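Local coordinates for kelch domain-containing protein (Colletotrichum graminicola M1.001, PDB 5C86) that probably oxidises alcohols at a copper site, as a fungal alcohol oxidase of the galactose oxidase and glyoxal oxidase family (AA5), at residues M341-T345 against P472-F477. Coordinates in Å, arbitrary orientation, origin at the centre of the assembly. Residue numbers count along the deposited sequence, not the author numbering.
Sequences MADAT and PCVAQF
Residues 341-345 form the hairpin tip between antiparallel strands 336-340 and 346-350: a type I turn, Met341 to Ala344 (Ala344 N to Met341 O, 2.9 Å), with a G1-type bulge at Ala344, whose left-handed angles (75/8) let Met341 N hydrogen-bond to Thr345 O (2.9 Å). Residues 472-477 run extended into strand 476-481. Asp343 CA lies 4.4 Å from Val474 CA, and Ala475 N donates a nearly linear hydrogen bond to Ala342 O (2.9 Å), which Val474 CA also approaches (3.5 Å, CA-H...O). Ala342 CB is small enough to fit against Ala475 CB (4.5 Å) and CZ of m-rotamer Phe477 (3.9 Å) while its carbonyl reaches Ala475 N. Buried, apolar Ala344 CB and Pro472 CG meet at 3.9 Å. Asp343's short side chain (chi1 p) lets OD1 accept from Thr345 N (3.2 Å), an Asx turn, and from Thr345 OG1 (2.7 Å). Arg384's guanidinium further joins the segments, hydrogen-bonding to Asp343 O and Pro472 O. Away from the copper ligands, a Kelch propeller blade thus packs on a C-terminal E-set domain, as in galactose oxidase.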
loop_
_atom_site.group_PDB
_atom_site.type_symbol
_atom_site.label_atom_id
_atom_site.label_comp_id
_atom_site.label_asym_id
_atom_site.label_seq_id
_atom_site.Cartn_x
_atom_site.Cartn_y
_atom_site.Cartn_z
ATOM N N MET A 341 7.397 7.000 -3.567
ATOM C CA MET A 341 8.714 7.317 -2.992
ATOM C C MET A 341 8.696 8.698 -2.265
ATOM O O MET A 341 7.898 9.557 -2.620
ATOM C CB MET A 341 9.717 7.323 -4.142
ATOM C CG MET A 341 9.762 6.027 -4.965
ATOM S SD MET A 341 10.048 4.540 -3.989
ATOM C CE MET A 341 11.712 4.712 -3.489
ATOM N N ALA A 342 9.695 8.943 -1.441
ATOM C CA ALA A 342 9.749 10.229 -0.715
ATOM C C ALA A 342 10.024 11.381 -1.669
ATOM O O ALA A 342 9.678 12.521 -1.407
ATOM C CB ALA A 342 10.805 10.125 0.376
ATOM N N ASP A 343 10.581 11.109 -2.855
ATOM C CA ASP A 343 10.790 12.177 -3.850
ATOM C C ASP A 343 9.554 12.444 -4.664
ATOM O O ASP A 343 9.580 13.197 -5.634
ATOM C CB ASP A 343 12.035 11.993 -4.714
ATOM C CG ASP A 343 11.914 10.867 -5.680
ATOM O OD1 ASP A 343 10.937 10.143 -5.622
ATOM O OD2 ASP A 343 12.820 10.665 -6.522
ATOM N N ALA A 344 8.427 11.769 -4.343
ATOM C CA ALA A 344 7.140 11.974 -4.997
ATOM C C ALA A 344 7.016 11.363 -6.408
ATOM O O ALA A 344 6.014 11.571 -7.070
ATOM C CB ALA A 344 6.731 13.463 -4.977
ATOM N N THR A 345 8.028 10.582 -6.796
ATOM C CA THR A 345 7.918 9.705 -7.941
ATOM C C THR A 345 7.286 8.377 -7.426
ATOM O O THR A 345 7.150 8.126 -6.214
ATOM C CB THR A 345 9.307 9.387 -8.569
ATOM O OG1 THR A 345 10.037 8.611 -7.636
ATOM C CG2 THR A 345 9.975 10.686 -8.975
ATOM N N PRO A 472 5.407 19.458 -5.274
ATOM C CA PRO A 472 5.800 19.011 -3.967
ATOM C C PRO A 472 7.270 19.022 -3.724
ATOM O O PRO A 472 8.112 18.802 -4.647
ATOM C CB PRO A 472 5.318 17.592 -3.909
ATOM C CG PRO A 472 5.425 17.116 -5.347
ATOM C CD PRO A 472 5.094 18.309 -6.178
ATOM N N CYS A 473 7.644 19.274 -2.481
ATOM C CA CYS A 473 8.974 19.028 -2.013
ATOM C C CYS A 473 9.281 17.537 -2.009
ATOM O O CYS A 473 8.372 16.686 -2.170
ATOM C CB CYS A 473 9.243 19.621 -0.669
ATOM S SG CYS A 473 8.294 18.893 0.682
ATOM N N VAL A 474 10.557 17.184 -1.765
ATOM C CA VAL A 474 10.904 15.835 -1.351
ATOM C C VAL A 474 10.505 15.725 0.114
ATOM O O VAL A 474 10.710 16.649 0.945
ATOM C CB VAL A 474 12.415 15.600 -1.551
ATOM C CG1 VAL A 474 12.820 14.274 -0.933
ATOM C CG2 VAL A 474 12.767 15.702 -3.012
ATOM N N ALA A 475 9.874 14.644 0.503
ATOM C CA ALA A 475 9.295 14.566 1.848
ATOM C C ALA A 475 10.255 14.406 2.925
ATOM O O ALA A 475 11.381 13.954 2.724
ATOM C CB ALA A 475 8.267 13.456 1.896
ATOM N N GLN A 476 9.828 14.867 4.122
ATOM C CA GLN A 476 10.537 14.558 5.371
ATOM C C GLN A 476 9.765 13.531 6.141
ATOM O O GLN A 476 8.533 13.548 6.142
ATOM C CB GLN A 476 10.774 15.812 6.240
ATOM C CG GLN A 476 11.667 16.835 5.544
ATOM C CD GLN A 476 13.018 16.267 5.092
ATOM O OE1 GLN A 476 13.686 15.489 5.808
ATOM N NE2 GLN A 476 13.455 16.703 3.915
ATOM N N PHE A 477 10.477 12.652 6.811
ATOM C CA PHE A 477 9.811 11.572 7.558
ATOM C C PHE A 477 9.514 11.973 8.970
ATOM O O PHE A 477 10.306 12.657 9.632
ATOM C CB PHE A 477 10.683 10.313 7.569
ATOM C CG PHE A 477 10.786 9.639 6.273
ATOM C CD1 PHE A 477 9.867 8.680 5.931
ATOM C CD2 PHE A 477 11.775 9.949 5.331
ATOM C CE1 PHE A 477 9.940 8.051 4.728
ATOM C CE2 PHE A 477 11.868 9.270 4.119
ATOM C CZ PHE A 477 10.931 8.296 3.804
#